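Local coordinates for putative ManD family dehydratase (Pantoea ananatis, PDB 3T6C), which dehydrates D-gluconate to 2-dehydro-3-deoxy-D-gluconate with low activity in vitro, using one magnesium ion per subunit, as a member of the enolase superfamily, at residues 93-98 / 327-332; 337-342 / 367-372. All coordinates share one frame; numbering follows the deposited sequence. Where two conformers were deposited one is given.

Contact 1 of 2, residues 93-98 / 327-332; sequences DIWQSA and GITPAK
The indole of Trp95 meets Thr329 over one face, where the methyl CG2 stands 4.2 Å from Trp95 CG and is displaced toward the rim of the ring. Pro330 comes at the same indole obliquely, neither flat on the face nor square to the edge, while the amide carbon of Gln96, the next residue along the helix, sits in the ring plane at an edge. The proline ring follows the indole from the pyrrole nitrogen to the benzo ring: its CD lies 3.3 Å from Trp95 NE1, and its CG packs 3.7 Å from Trp95 CZ2. With CG anti to the backbone N (chi1 -164°), Trp95 spans the gap from helix 91-100 to the first turn of helix 328-340, where the closest alpha carbons, those of Trp95 and Thr329, are 7.6 Å apart. Gly327 is the N-cap residue of that second helix. Trp95 is one of the side chains that join the N-terminal capping domain to the barrel domain of the enolase fold; the bonds of Thr329 OG1 to Asp118 and Trp122 of helix 108-129 are further links. The chemistry is mainly apolar, indole carbons packed against a methyl and proline carbons; the single N-H of the ring is satisfied by the loop carbonyl of Gly326, just ahead of the helix, which should limit how far the indole can turn.

Contact 2 of 2, residues 337-342 / 367-372; sequences YSELNG and SSPNFG
Glu339, in the last turn of helix 328-340, packs on Pro369 and Asn370 of a type I beta turn, Ser368 to Phe371; the helix itself ends in a Schellman motif at Gly342, with Gly342 N bonded to Glu339 O. These are the helix end and a neighbouring loop of the barrel domain of the enolase fold. Van der Waals contact does most of the joining. The extended Glu339 side chain runs across the proline at about a right angle, putting its CD 3.7 Å from Pro369 CG. Nearer the backbone, Glu339 CB rests 3.6 Å from Asn370 CG, and Ser338 CB touches the amide nitrogen from the previous position on the helix. Polar contact between the segments is indirect: a water donates to Glu339 OE1 at 3.0 Å and to Asn370 OD1 at 2.7 Å. The amide nitrogen of Asn370 has its acceptors outside, in the carbonyls of Val343 and Ala335, and Glu339 OE2 forms a salt bridge with Lys333 of a third subunit; at the same interface Asn341 ND2 also reaches Tyr337 OH of that subunit. Asn370 CG is held between its backbone N and carbonyl carbon (chi1 61°), and its ND2 comes within 3.2 Å of Glu339 N, two donors side by side without a bond.

In the fold
Helix 328-340 serves both contacts, its first turn in contact 1 and its last in contact 2, with the centres about 19 Å apart. Contact 1 is the more buried and bridges two domains, whereas contact 2 stays inside the barrel domain and is only partly buried. Their chemistry differs accordingly: aromatic and apolar atoms dominate 93-98 / 327-332, while a shared water and a charged carboxylate enter at 337-342 / 367-372. The two also meet directly, Lys332 NZ packing 3.8 Å from Ser367 O. Both reach a third subunit, where Gln96 of one chain packs on Glu339 of the other.

Contact 1 of 2, residues 93-98 / 327-332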
loop_
_atom_site.group_PDB
_atom_site.type_symbol
_atom_site.label_atom_id
_atom_site.label_comp_id
_atom_site.label_asym_id
_atom_site.label_seq_id
_atom_site.Cartn_x
_atom_site.Cartn_y
_atom_site.Cartn_z
ATOM N N ASP A 93 -9.137 36.159 6.731
ATOM C CA ASP A 93 -10.527 35.992 7.171
ATOM C C ASP A 93 -11.420 36.326 5.980
ATOM O O ASP A 93 -12.432 35.650 5.774
ATOM C CB ASP A 93 -10.840 36.946 8.337
ATOM C CG ASP A 93 -12.255 36.771 8.849
ATOM O OD1 ASP A 93 -12.529 35.753 9.515
ATOM O OD2 ASP A 93 -13.107 37.669 8.632
ATOM N N ILE A 94 -11.074 37.355 5.192
ATOM C CA ILE A 94 -11.844 37.658 3.997
ATOM C C ILE A 94 -11.724 36.535 2.948
ATOM O O ILE A 94 -12.722 36.142 2.345
ATOM C CB ILE A 94 -11.436 39.026 3.410
ATOM C CG1 ILE A 94 -11.898 40.153 4.363
ATOM C CG2 ILE A 94 -11.999 39.202 1.958
ATOM C CD1 ILE A 94 -11.311 41.507 3.936
ATOM N N TRP A 95 -10.513 36.000 2.729
ATOM C CA TRP A 95 -10.374 34.926 1.758
ATOM C C TRP A 95 -11.233 33.725 2.182
ATOM O O TRP A 95 -11.977 33.181 1.376
ATOM C CB TRP A 95 -8.887 34.478 1.656
ATOM C CG TRP A 95 -8.660 33.645 0.394
ATOM C CD1 TRP A 95 -8.313 34.113 -0.868
ATOM C CD2 TRP A 95 -8.851 32.239 0.269
ATOM N NE1 TRP A 95 -8.259 33.050 -1.754
ATOM C CE2 TRP A 95 -8.575 31.891 -1.071
ATOM C CE3 TRP A 95 -9.244 31.236 1.180
ATOM C CZ2 TRP A 95 -8.664 30.578 -1.526
ATOM C CZ3 TRP A 95 -9.320 29.926 0.732
ATOM C CH2 TRP A 95 -9.037 29.616 -0.614
ATOM N N GLN A 96 -11.095 33.277 3.446
ATOM C CA GLN A 96 -11.824 32.094 3.880
ATOM C C GLN A 96 -13.330 32.301 3.807
ATOM O O GLN A 96 -14.062 31.441 3.331
ATOM C CB GLN A 96 -11.431 31.771 5.333
ATOM C CG GLN A 96 -9.975 31.373 5.509
ATOM C CD GLN A 96 -9.674 30.020 4.883
ATOM O OE1 GLN A 96 -10.571 29.205 4.752
ATOM N NE2 GLN A 96 -8.419 29.786 4.492
ATOM N N SER A 97 -13.796 33.450 4.279
ATOM C CA SER A 97 -15.238 33.740 4.229
ATOM C C SER A 97 -15.751 34.009 2.799
ATOM O O SER A 97 -16.837 33.495 2.426
ATOM C CB SER A 97 -15.593 34.881 5.207
ATOM O OG SER A 97 -14.943 36.108 4.826
ATOM N N ALA A 98 -14.997 34.734 1.981
ATOM C CA ALA A 98 -15.483 34.961 0.603
ATOM C C ALA A 98 -15.520 33.619 -0.119
ATOM O O ALA A 98 -16.465 33.355 -0.896
ATOM C CB ALA A 98 -14.572 35.954 -0.125
ATOM N N GLY A 327 -5.838 33.456 -5.974
ATOM C CA GLY A 327 -5.013 34.601 -5.590
ATOM C C GLY A 327 -3.718 34.326 -4.845
ATOM O O GLY A 327 -3.198 33.215 -4.841
ATOM N N ILE A 328 -3.124 35.405 -4.294
ATOM C CA ILE A 328 -1.822 35.295 -3.624
ATOM C C ILE A 328 -1.895 34.454 -2.355
ATOM O O ILE A 328 -0.998 33.662 -2.076
ATOM C CB ILE A 328 -1.301 36.689 -3.283
ATOM C CG1 ILE A 328 -0.837 37.336 -4.588
ATOM C CG2 ILE A 328 -0.126 36.605 -2.263
ATOM C CD1 ILE A 328 -0.541 38.838 -4.505
ATOM N N THR A 329 -2.975 34.603 -1.579
ATOM C CA THR A 329 -3.121 33.825 -0.325
ATOM C C THR A 329 -2.978 32.310 -0.572
ATOM O O THR A 329 -2.098 31.655 0.007
ATOM C CB THR A 329 -4.435 34.180 0.376
ATOM O OG1 THR A 329 -4.333 35.536 0.870
ATOM C CG2 THR A 329 -4.709 33.250 1.603
ATOM N N PRO A 330 -3.792 31.753 -1.463
ATOM C CA PRO A 330 -3.624 30.311 -1.716
ATOM C C PRO A 330 -2.365 29.983 -2.511
ATOM O O PRO A 330 -1.810 28.898 -2.307
ATOM C CB PRO A 330 -4.885 29.946 -2.481
ATOM C CG PRO A 330 -5.351 31.267 -3.134
ATOM C CD PRO A 330 -5.028 32.294 -2.073
ATOM N N ALA A 331 -1.905 30.873 -3.381
ATOM C CA ALA A 331 -0.685 30.564 -4.114
ATOM C C ALA A 331 0.491 30.409 -3.162
ATOM O O ALA A 331 1.369 29.554 -3.373
ATOM C CB ALA A 331 -0.377 31.663 -5.134
ATOM N N LYS A 332 0.585 31.279 -2.159
ATOM C CA LYS A 332 1.689 31.170 -1.212
ATOM C C LYS A 332 1.618 29.843 -0.492
ATOM O O LYS A 332 2.667 29.187 -0.246
ATOM C CB LYS A 332 1.653 32.364 -0.218
ATOM C CG LYS A 332 2.758 32.364 0.809
ATOM C CD LYS A 332 4.118 32.520 0.172
ATOM C CE LYS A 332 5.164 32.847 1.228
ATOM N NZ LYS A 332 6.520 32.885 0.670
#

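Contact 2 of 2, residues 337-342 / 367-372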
loop_
_atom_site.group_PDB
_atom_site.type_symbol
_atom_site.label_atom_id
_atom_site.label_comp_id
_atom_site.label_asym_id
_atom_site.label_seq_id
_atom_site.Cartn_x
_atom_site.Cartn_y
_atom_site.Cartn_z
ATOM N N TYR A 337 3.606 24.332 0.297
ATOM C CA TYR A 337 3.338 22.883 0.277
ATOM C C TYR A 337 4.292 22.181 -0.715
ATOM O O TYR A 337 4.811 21.102 -0.447
ATOM C CB TYR A 337 1.867 22.652 -0.125
ATOM C CG TYR A 337 1.357 21.317 0.361
ATOM C CD1 TYR A 337 0.820 21.217 1.635
ATOM C CD2 TYR A 337 1.419 20.185 -0.439
ATOM C CE1 TYR A 337 0.391 20.012 2.147
ATOM C CE2 TYR A 337 1.004 18.954 0.080
ATOM C CZ TYR A 337 0.514 18.880 1.364
ATOM O OH TYR A 337 0.061 17.667 1.851
ATOM N N SER A 338 4.542 22.834 -1.845
ATOM C CA SER A 338 5.505 22.333 -2.836
ATOM C C SER A 338 6.921 22.319 -2.273
ATOM O O SER A 338 7.645 21.284 -2.393
ATOM C CB SER A 338 5.444 23.208 -4.106
ATOM O OG SER A 338 4.143 23.133 -4.659
ATOM N N GLU A 339 7.315 23.419 -1.613
ATOM C CA GLU A 339 8.657 23.550 -1.066
ATOM C C GLU A 339 8.998 22.377 -0.158
ATOM O O GLU A 339 10.103 21.807 -0.222
ATOM C CB GLU A 339 8.701 24.874 -0.252
ATOM C CG GLU A 339 10.048 25.123 0.460
ATOM C CD GLU A 339 9.998 26.334 1.410
ATOM O OE1 GLU A 339 9.048 27.151 1.344
ATOM O OE2 GLU A 339 10.904 26.422 2.253
ATOM N N LEU A 340 8.070 22.027 0.722
ATOM C CA LEU A 340 8.353 20.975 1.715
ATOM C C LEU A 340 8.369 19.580 1.079
ATOM O O LEU A 340 8.852 18.625 1.698
ATOM C CB LEU A 340 7.344 21.068 2.874
ATOM C CG LEU A 340 7.606 22.066 4.045
ATOM C CD1 LEU A 340 8.070 23.435 3.575
ATOM C CD2 LEU A 340 6.376 22.215 4.950
ATOM N N ASN A 341 7.812 19.462 -0.129
ATOM C CA ASN A 341 7.887 18.227 -0.944
ATOM C C ASN A 341 8.990 18.246 -1.996
ATOM O O ASN A 341 9.019 17.376 -2.854
ATOM C CB ASN A 341 6.497 17.945 -1.570
ATOM C CG ASN A 341 5.583 17.337 -0.544
ATOM O OD1 ASN A 341 5.760 16.145 -0.204
ATOM N ND2 ASN A 341 4.652 18.145 0.020
ATOM N N GLY A 342 9.828 19.288 -2.008
ATOM C CA GLY A 342 10.896 19.343 -3.022
ATOM C C GLY A 342 10.418 19.677 -4.420
ATOM O O GLY A 342 11.164 19.484 -5.420
ATOM N N SER A 367 10.094 35.738 -3.453
ATOM C CA SER A 367 10.084 35.380 -2.035
ATOM C C SER A 367 10.071 33.878 -1.768
ATOM O O SER A 367 10.088 33.448 -0.595
ATOM C CB SER A 367 8.922 36.094 -1.317
ATOM O OG SER A 367 7.692 35.751 -1.941
ATOM N N SER A 368 10.025 33.060 -2.835
ATOM C CA SER A 368 9.969 31.597 -2.651
ATOM C C SER A 368 11.320 30.920 -2.766
ATOM O O SER A 368 11.968 31.005 -3.799
ATOM C CB SER A 368 9.080 30.985 -3.769
ATOM O OG SER A 368 7.732 31.301 -3.565
ATOM N N PRO A 369 11.719 30.155 -1.732
ATOM C CA PRO A 369 13.006 29.468 -1.891
ATOM C C PRO A 369 12.993 28.480 -3.084
ATOM O O PRO A 369 14.011 28.277 -3.752
ATOM C CB PRO A 369 13.179 28.675 -0.589
ATOM C CG PRO A 369 12.158 29.165 0.322
ATOM C CD PRO A 369 11.090 29.931 -0.419
ATOM N N ASN A 370 11.820 27.895 -3.313
ATOM C CA ASN A 370 11.593 26.887 -4.327
ATOM C C ASN A 370 11.173 27.434 -5.686
ATOM O O ASN A 370 10.464 26.730 -6.410
ATOM C CB ASN A 370 10.636 25.799 -3.860
ATOM C CG ASN A 370 9.296 26.343 -3.517
ATOM O OD1 ASN A 370 9.166 27.423 -2.943
ATOM N ND2 ASN A 370 8.262 25.569 -3.814
ATOM N N PHE A 371 11.429 28.694 -5.972
ATOM C CA PHE A 371 11.155 29.181 -7.335
ATOM C C PHE A 371 11.800 28.306 -8.399
ATOM O O PHE A 371 12.987 27.937 -8.269
ATOM C CB PHE A 371 11.752 30.590 -7.476
ATOM C CG PHE A 371 11.712 31.118 -8.891
ATOM C CD1 PHE A 371 10.508 31.382 -9.542
ATOM C CD2 PHE A 371 12.915 31.304 -9.571
ATOM C CE1 PHE A 371 10.539 31.882 -10.901
ATOM C CE2 PHE A 371 12.946 31.774 -10.890
ATOM C CZ PHE A 371 11.720 32.067 -11.523
ATOM N N GLY A 372 10.986 27.820 -9.363
ATOM C CA GLY A 372 11.534 27.148 -10.545
ATOM C C GLY A 372 11.860 27.934 -11.809
ATOM O O GLY A 372 13.008 28.117 -12.177
HETATM O O HOH W 1 7.725 28.569 -0.977
#